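Local coordinates for 6-aminohexanoate-dimer hydrolase (Bacillus anthracis, PDB 4GB7), which probably hydrolyses the amide bond of the linear 6-aminohexanoate dimer, acting as a serine hydrolase related to beta-lactamases, at residues 148-153 against 259-264; 159-164 against 180-185. All blocks are in the same frame, centred on the assembly; numbering follows the deposited sequence.

Interaction 1 (148-153 against 259-264); sequences AIIQSL and WIIRTI
I261 is the bump on which helix 251-265 meets helix 143-155, and the hollow that receives it is bounded by I149, I150 and L153. Its CD1 sits at the I149 end, 3.8 Å from I149 CG2 and as near to I149 CB. I150 closes another side: its chi2 of -69° bends CD1 back to within 3.8 Å of I261 CG1. L153 CD1 completes the hollow, 4.1 Å from the same I261 CG1. I149 and L153 each cross the I261 side chain at about a right angle. At the margin, the L153 CD2 branch reaches I264 CG2 at 4.3 Å. No hydrogen bond spans the contact, and every touching atom is carbon. The axes of 148-153 and 259-264 approach to 10.4 Å, with an angle of 46° between their N-to-C directions, a separation that branched aliphatic side chains bridge.

Helix 143-155 begins at a probable SxxK motif, as in serine beta-lactamase relatives, and this packing ties it to a second helix of the same fold. Helix 269-278 borders the contact through V273 on I149 and N272 on I261, and helix 182-186 meets I150 with M186 and I260 with L182.

Interaction 2 (159-164 against 180-185); sequences IDLEKT and ATLQQL
L161 and K163 offer their backbone carbonyls to the first turn of helix 182-186, whose leading amides have no acceptor one turn earlier in the helix. Q183 N binds L161 O at 2.9 Å, in the carbonyl plane and on a lone pair. L182 N takes K163 O at 3.0 Å and is nearly collinear with that carbonyl (C=O...N 170°).

The third amide is served from within its own segment. T181, at the N-cap, holds OG1 between its backbone N and carbonyl carbon (chi1 65°), where it accepts from Q184 N at 3.1 Å. Q184 OE1 in turn accepts from T181 N at 3.0 Å, the nitrogen lying 40° out of the plane of the Q184 side-chain amide; the two reciprocal bonds make a capping box. L185 N then bonds T181 O, the first regular helical bond.

On the loop side, D160 to K163 is a type I turn closed by K163 N on D160 O. D160 OD1 accepts from E162 N at 2.9 Å, the amide approaching from above the carboxylate plane; this bond makes an Asx turn. Just beyond the turn, T164 forms a single backbone bridge with T181.

Two waters extend the polar network over the partly exposed side. One donates to E162 OE1 at 2.6 Å and also bonds T181 OG1; the other donates both to E162 OE2 and to Q183 OE1. The E162 carboxylate and Q183 amide are thus water-linked, while Q183 NE2 is engaged by N357 and D187. T164 OG1 turns to D166 and T167, and D160 N is a donor to Y168 OH.

Beneath these bonds, L182 CD2 rests 3.7 Å from I159 CD1, and L161 CD2 packs on L182 CB at about a right angle between the side chains.

Both segments of interaction 2 fall, in sequence, between the two helices that interaction 1 brings together, and the two centres lie about 11 Å apart. They share an apolar seam: I150 CG2 touches L161 CD2 at 3.4 Å, while I159 puts its CD1 on L153 CB and its CG2 on I264 CG1. I159 therefore reaches both helices of interaction 1. Chemistry follows depth. The helix pair is almost wholly buried and joined by aliphatic carbon alone, whereas the contact of 159-164 with 180-185 is partly buried, with backbone hydrogen bonds, a helix cap and bridging waters above leucine and isoleucine side chains.

Interaction 1 (148-153 against 259-264)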
ATOM      1  N   ALA A 148       3.220  -0.030  10.526  1.00 17.15           N
ATOM      2  CA  ALA A 148       2.877   0.883  11.617  1.00 18.39           C
ATOM      3  C   ALA A 148       2.550   0.138  12.894  1.00 17.14           C
ATOM      4  O   ALA A 148       2.980   0.569  13.974  1.00 19.28           O
ATOM      5  CB  ALA A 148       1.708   1.757  11.211  1.00 17.34           C
ATOM      6  N   ILE A 149       1.786  -0.956  12.771  1.00 16.82           N
ATOM      7  CA  ILE A 149       1.376  -1.763  13.933  1.00 16.47           C
ATOM      8  C   ILE A 149       2.575  -2.507  14.486  1.00 16.89           C
ATOM      9  O   ILE A 149       2.722  -2.600  15.732  1.00 19.39           O
ATOM     10  CB  ILE A 149       0.174  -2.721  13.639  1.00 18.49           C
ATOM     11  CG1 ILE A 149      -1.052  -1.854  13.247  1.00 20.98           C
ATOM     12  CG2 ILE A 149      -0.133  -3.633  14.843  1.00 18.26           C
ATOM     13  CD1 ILE A 149      -2.172  -2.602  12.547  1.00 25.00           C
ATOM     14  N   ILE A 150       3.431  -3.039  13.611  1.00 17.84           N
ATOM     15  CA  ILE A 150       4.671  -3.648  14.102  1.00 16.97           C
ATOM     16  C   ILE A 150       5.512  -2.682  14.946  1.00 18.05           C
ATOM     17  O   ILE A 150       5.987  -3.020  16.072  1.00 19.22           O
ATOM     18  CB  ILE A 150       5.535  -4.208  12.961  1.00 17.96           C
ATOM     19  CG1 ILE A 150       4.886  -5.504  12.409  1.00 16.97           C
ATOM     20  CG2 ILE A 150       6.970  -4.490  13.448  1.00 17.74           C
ATOM     21  CD1 ILE A 150       4.879  -6.747  13.306  1.00 18.93           C
ATOM     22  N   GLN A 151       5.647  -1.465  14.452  1.00 19.07           N
ATOM     23  CA  GLN A 151       6.419  -0.425  15.169  1.00 18.45           C
ATOM     24  C   GLN A 151       5.779  -0.115  16.522  1.00 18.40           C
ATOM     25  O   GLN A 151       6.488   0.022  17.541  1.00 20.57           O
ATOM     26  CB  GLN A 151       6.553   0.847  14.349  1.00 19.60           C
ATOM     27  CG  GLN A 151       7.647   1.798  14.840  1.00 20.88           C
ATOM     28  CD  GLN A 151       9.022   1.159  14.727  1.00 24.92           C
ATOM     29  OE1 GLN A 151       9.365   0.560  13.697  1.00 24.09           O
ATOM     30  NE2 GLN A 151       9.796   1.233  15.793  1.00 23.05           N
ATOM     31  N   SER A 152       4.442  -0.028  16.539  1.00 19.36           N
ATOM     32  CA  SER A 152       3.690   0.232  17.790  1.00 17.56           C
ATOM     33  C   SER A 152       3.947  -0.900  18.781  1.00 20.34           C
ATOM     34  O   SER A 152       4.236  -0.644  19.935  1.00 22.15           O
ATOM     35  CB  SER A 152       2.191   0.369  17.543  1.00 21.48           C
ATOM     36  OG  SER A 152       1.960   1.387  16.589  1.00 22.55           O
ATOM     37  N   LEU A 153       3.810  -2.148  18.337  1.00 18.22           N
ATOM     38  CA  LEU A 153       4.023  -3.278  19.238  1.00 18.91           C
ATOM     39  C   LEU A 153       5.430  -3.355  19.781  1.00 18.99           C
ATOM     40  O   LEU A 153       5.654  -3.735  20.976  1.00 19.34           O
ATOM     41  CB  LEU A 153       3.635  -4.586  18.538  1.00 20.69           C
ATOM     42  CG  LEU A 153       2.158  -4.838  18.256  1.00 21.08           C
ATOM     43  CD1 LEU A 153       2.028  -5.964  17.252  1.00 25.72           C
ATOM     44  CD2 LEU A 153       1.401  -5.182  19.516  1.00 23.61           C
ATOM     45  N   TRP A 259       1.209 -12.062  10.500  1.00 18.61           N
ATOM     46  CA  TRP A 259       1.029 -13.259  11.294  1.00 17.26           C
ATOM     47  C   TRP A 259       1.513 -13.037  12.705  1.00 17.88           C
ATOM     48  O   TRP A 259       0.841 -13.399  13.653  1.00 19.40           O
ATOM     49  CB  TRP A 259       1.744 -14.434  10.628  1.00 19.05           C
ATOM     50  CG  TRP A 259       1.386 -15.808  11.099  1.00 19.71           C
ATOM     51  CD1 TRP A 259       0.532 -16.194  12.141  1.00 19.21           C
ATOM     52  CD2 TRP A 259       1.845 -17.042  10.494  1.00 20.18           C
ATOM     53  NE1 TRP A 259       0.441 -17.572  12.220  1.00 21.81           N
ATOM     54  CE2 TRP A 259       1.243 -18.141  11.263  1.00 22.01           C
ATOM     55  CE3 TRP A 259       2.681 -17.342   9.433  1.00 20.59           C
ATOM     56  CZ2 TRP A 259       1.462 -19.461  10.932  1.00 23.69           C
ATOM     57  CZ3 TRP A 259       2.904 -18.676   9.108  1.00 22.24           C
ATOM     58  CH2 TRP A 259       2.316 -19.714   9.851  1.00 24.10           C
ATOM     59  N   ILE A 260       2.616 -12.326  12.857  1.00 17.47           N
ATOM     60  CA  ILE A 260       3.108 -11.952  14.172  1.00 19.71           C
ATOM     61  C   ILE A 260       2.103 -11.058  14.914  1.00 19.14           C
ATOM     62  O   ILE A 260       1.788 -11.300  16.085  1.00 20.11           O
ATOM     63  CB  ILE A 260       4.472 -11.254  14.082  1.00 18.96           C
ATOM     64  CG1 ILE A 260       5.525 -12.243  13.548  1.00 18.22           C
ATOM     65  CG2 ILE A 260       4.920 -10.693  15.428  1.00 21.43           C
ATOM     66  CD1 ILE A 260       6.837 -11.624  13.161  1.00 20.50           C
ATOM     67  N   ILE A 261       1.572 -10.049  14.228  1.00 17.51           N
ATOM     68  CA  ILE A 261       0.539  -9.195  14.835  1.00 17.53           C
ATOM     69  C   ILE A 261      -0.601 -10.046  15.407  1.00 18.17           C
ATOM     70  O   ILE A 261      -1.036  -9.846  16.563  1.00 20.50           O
ATOM     71  CB  ILE A 261       0.000  -8.167  13.832  1.00 17.80           C
ATOM     72  CG1 ILE A 261       1.101  -7.158  13.454  1.00 17.36           C
ATOM     73  CG2 ILE A 261      -1.225  -7.408  14.381  1.00 20.06           C
ATOM     74  CD1 ILE A 261       0.765  -6.255  12.295  1.00 18.82           C
ATOM     75  N   ARG A 262      -1.115 -10.959  14.590  1.00 18.94           N
ATOM     76  CA  ARG A 262      -2.275 -11.755  14.978  1.00 18.01           C
ATOM     77  C   ARG A 262      -1.936 -12.635  16.162  1.00 20.05           C
ATOM     78  O   ARG A 262      -2.701 -12.742  17.103  1.00 20.52           O
ATOM     79  CB  ARG A 262      -2.765 -12.591  13.823  1.00 19.46           C
ATOM     80  CG  ARG A 262      -3.307 -11.837  12.603  1.00 19.86           C
ATOM     81  CD  ARG A 262      -3.577 -12.778  11.446  1.00 20.40           C
ATOM     82  NE  ARG A 262      -3.870 -12.029  10.221  1.00 20.12           N
ATOM     83  CZ  ARG A 262      -3.076 -11.937   9.156  1.00 20.29           C
ATOM     84  NH1 ARG A 262      -1.974 -12.685   9.032  1.00 20.34           N
ATOM     85  NH2 ARG A 262      -3.443 -11.203   8.122  1.00 20.63           N
ATOM     86  N   THR A 263      -0.785 -13.271  16.106  1.00 19.56           N
ATOM     87  CA  THR A 263      -0.367 -14.154  17.177  1.00 20.41           C
ATOM     88  C   THR A 263      -0.156 -13.432  18.491  1.00 21.83           C
ATOM     89  O   THR A 263      -0.624 -13.912  19.569  1.00 22.09           O
ATOM     90  CB  THR A 263       0.909 -14.913  16.777  1.00 22.84           C
ATOM     91  OG1 THR A 263       0.622 -15.716  15.636  1.00 25.94           O
ATOM     92  CG2 THR A 263       1.379 -15.846  17.911  1.00 24.96           C
ATOM     93  N   ILE A 264       0.601 -12.333  18.438  1.00 20.25           N
ATOM     94  CA  ILE A 264       0.836 -11.497  19.661  1.00 20.97           C
ATOM     95  C   ILE A 264      -0.455 -10.935  20.293  1.00 19.99           C
ATOM     96  O   ILE A 264      -0.653 -11.005  21.495  1.00 22.50           O
ATOM     97  CB  ILE A 264       1.860 -10.379  19.406  1.00 20.83           C
ATOM     98  CG1 ILE A 264       3.251 -10.978  19.120  1.00 24.34           C
ATOM     99  CG2 ILE A 264       1.879  -9.339  20.529  1.00 22.98           C
ATOM    100  CD1 ILE A 264       3.995 -11.510  20.316  1.00 25.17           C
TER

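Interaction 2 (159-164 against 180-185)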
ATOM      1  N   ILE A 159       7.057  -7.071  21.260  1.00 19.97           N
ATOM      2  CA  ILE A 159       7.942  -7.752  20.314  1.00 16.97           C
ATOM      3  C   ILE A 159       9.270  -6.966  20.258  1.00 19.34           C
ATOM      4  O   ILE A 159       9.355  -5.781  20.641  1.00 21.07           O
ATOM      5  CB  ILE A 159       7.330  -7.847  18.898  1.00 19.11           C
ATOM      6  CG1 ILE A 159       7.097  -6.489  18.278  1.00 23.10           C
ATOM      7  CG2 ILE A 159       6.050  -8.708  18.878  1.00 21.57           C
ATOM      8  CD1 ILE A 159       6.432  -6.502  16.916  1.00 22.46           C
ATOM      9  N   ASP A 160      10.300  -7.639  19.768  1.00 22.07           N
ATOM     10  CA  ASP A 160      11.626  -7.098  19.602  1.00 20.11           C
ATOM     11  C   ASP A 160      11.968  -7.243  18.132  1.00 23.05           C
ATOM     12  O   ASP A 160      12.008  -8.367  17.611  1.00 22.24           O
ATOM     13  CB  ASP A 160      12.574  -7.922  20.451  1.00 20.06           C
ATOM     14  CG  ASP A 160      14.006  -7.404  20.453  1.00 23.60           C
ATOM     15  OD1 ASP A 160      14.463  -6.757  19.519  1.00 27.17           O
ATOM     16  OD2 ASP A 160      14.729  -7.753  21.415  1.00 27.60           O
ATOM     17  N   LEU A 161      12.211  -6.113  17.483  1.00 20.53           N
ATOM     18  CA  LEU A 161      12.469  -6.084  16.060  1.00 20.66           C
ATOM     19  C   LEU A 161      13.768  -6.804  15.648  1.00 20.30           C
ATOM     20  O   LEU A 161      13.952  -7.161  14.505  1.00 22.32           O
ATOM     21  CB  LEU A 161      12.443  -4.654  15.558  1.00 21.29           C
ATOM     22  CG  LEU A 161      11.110  -3.916  15.661  1.00 24.64           C
ATOM     23  CD1 LEU A 161      11.221  -2.500  15.108  1.00 26.27           C
ATOM     24  CD2 LEU A 161      10.012  -4.665  14.927  1.00 31.20           C
ATOM     25  N   GLU A 162      14.639  -7.073  16.611  1.00 20.08           N
ATOM     26  CA  GLU A 162      15.893  -7.758  16.328  1.00 21.69           C
ATOM     27  C   GLU A 162      15.810  -9.262  16.575  1.00 22.53           C
ATOM     28  O   GLU A 162      16.781  -9.990  16.316  1.00 24.50           O
ATOM     29  CB  GLU A 162      17.031  -7.123  17.148  1.00 26.61           C
ATOM     30  CG  GLU A 162      17.428  -5.725  16.695  1.00 31.73           C
ATOM     31  CD  GLU A 162      17.642  -5.587  15.184  1.00 29.79           C
ATOM     32  OE1 GLU A 162      18.266  -6.487  14.579  1.00 31.12           O
ATOM     33  OE2 GLU A 162      17.186  -4.572  14.592  1.00 35.01           O
ATOM     34  N   LYS A 163      14.655  -9.731  17.067  1.00 20.27           N
ATOM     35  CA  LYS A 163      14.391 -11.154  17.154  1.00 20.41           C
ATOM     36  C   LYS A 163      13.884 -11.702  15.817  1.00 21.46           C
ATOM     37  O   LYS A 163      13.418 -10.938  14.936  1.00 22.02           O
ATOM     38  CB  LYS A 163      13.440 -11.430  18.319  1.00 22.89           C
ATOM     39  CG  LYS A 163      14.108 -11.220  19.662  1.00 21.27           C
ATOM     40  CD  LYS A 163      13.187 -11.573  20.811  1.00 24.49           C
ATOM     41  CE  LYS A 163      13.903 -11.320  22.121  1.00 23.62           C
ATOM     42  NZ  LYS A 163      13.052 -11.676  23.305  1.00 22.83           N
ATOM     43  N   THR A 164      14.005 -13.013  15.647  1.00 21.86           N
ATOM     44  CA  THR A 164      13.570 -13.695  14.446  1.00 22.38           C
ATOM     45  C   THR A 164      12.066 -13.888  14.466  1.00 20.90           C
ATOM     46  O   THR A 164      11.446 -14.024  15.510  1.00 19.50           O
ATOM     47  CB  THR A 164      14.203 -15.103  14.312  1.00 21.53           C
ATOM     48  OG1 THR A 164      13.888 -15.899  15.465  1.00 23.08           O
ATOM     49  CG2 THR A 164      15.723 -15.008  14.104  1.00 25.71           C
ATOM     50  N   ALA A 180      14.425 -14.808   9.342  1.00 22.95           N
ATOM     51  CA  ALA A 180      14.626 -13.374   9.235  1.00 19.67           C
ATOM     52  C   ALA A 180      14.232 -12.678  10.519  1.00 18.07           C
ATOM     53  O   ALA A 180      13.249 -13.059  11.169  1.00 21.50           O
ATOM     54  CB  ALA A 180      13.774 -12.821   8.106  1.00 18.88           C
ATOM     55  N   THR A 181      14.947 -11.616  10.847  1.00 18.62           N
ATOM     56  CA  THR A 181      14.524 -10.761  11.957  1.00 19.77           C
ATOM     57  C   THR A 181      13.342  -9.930  11.514  1.00 19.32           C
ATOM     58  O   THR A 181      13.123  -9.728  10.309  1.00 20.13           O
ATOM     59  CB  THR A 181      15.612  -9.787  12.480  1.00 17.34           C
ATOM     60  OG1 THR A 181      15.952  -8.831  11.460  1.00 22.02           O
ATOM     61  CG2 THR A 181      16.876 -10.513  12.999  1.00 21.76           C
ATOM     62  N   LEU A 182      12.598  -9.422  12.489  1.00 19.82           N
ATOM     63  CA  LEU A 182      11.474  -8.565  12.174  1.00 19.98           C
ATOM     64  C   LEU A 182      11.931  -7.334  11.388  1.00 18.47           C
ATOM     65  O   LEU A 182      11.248  -6.931  10.432  1.00 20.82           O
ATOM     66  CB  LEU A 182      10.716  -8.147  13.415  1.00 20.68           C
ATOM     67  CG  LEU A 182       9.701  -9.162  13.901  1.00 22.41           C
ATOM     68  CD1 LEU A 182      10.297 -10.527  14.227  1.00 25.05           C
ATOM     69  CD2 LEU A 182       8.936  -8.591  15.084  1.00 23.69           C
ATOM     70  N   GLN A 183      13.050  -6.741  11.794  1.00 18.58           N
ATOM     71  CA  GLN A 183      13.618  -5.597  11.110  1.00 19.50           C
ATOM     72  C   GLN A 183      13.949  -5.909   9.646  1.00 19.11           C
ATOM     73  O   GLN A 183      13.651  -5.095   8.763  1.00 19.82           O
ATOM     74  CB  GLN A 183      14.810  -4.994  11.878  1.00 21.66           C
ATOM     75  CG  GLN A 183      15.211  -3.619  11.333  1.00 21.37           C
ATOM     76  CD  GLN A 183      14.091  -2.588  11.452  1.00 19.23           C
ATOM     77  OE1 GLN A 183      13.584  -2.331  12.527  1.00 22.38           O
ATOM     78  NE2 GLN A 183      13.723  -1.975  10.334  1.00 20.64           N
ATOM     79  N   GLN A 184      14.553  -7.066   9.393  1.00 22.20           N
ATOM     80  CA  GLN A 184      14.801  -7.534   8.005  1.00 21.50           C
ATOM     81  C   GLN A 184      13.543  -7.623   7.173  1.00 19.03           C
ATOM     82  O   GLN A 184      13.526  -7.223   5.980  1.00 19.92           O
ATOM     83  CB  GLN A 184      15.608  -8.842   8.008  1.00 20.52           C
ATOM     84  CG  GLN A 184      17.041  -8.560   8.446  1.00 19.24           C
ATOM     85  CD  GLN A 184      17.817  -9.836   8.867  1.00 22.05           C
ATOM     86  OE1 GLN A 184      17.223 -10.951   9.038  1.00 20.89           O
ATOM     87  NE2 GLN A 184      19.118  -9.684   9.065  1.00 26.09           N
ATOM     88  N   LEU A 185      12.482  -8.131   7.787  1.00 18.68           N
ATOM     89  CA  LEU A 185      11.166  -8.202   7.127  1.00 20.00           C
ATOM     90  C   LEU A 185      10.632  -6.795   6.834  1.00 18.49           C
ATOM     91  O   LEU A 185      10.186  -6.480   5.667  1.00 18.07           O
ATOM     92  CB  LEU A 185      10.179  -9.014   7.970  1.00 20.46           C
ATOM     93  CG  LEU A 185      10.476 -10.492   8.153  1.00 18.65           C
ATOM     94  CD1 LEU A 185       9.723 -11.087   9.343  1.00 20.71           C
ATOM     95  CD2 LEU A 185      10.175 -11.336   6.926  1.00 18.69           C
TER
HETATM   96  O   HOH W   1      17.941  -7.183  12.120  1.00 25.13           O
HETATM   97  O   HOH W   2      15.013  -2.690  14.758  1.00 32.94           O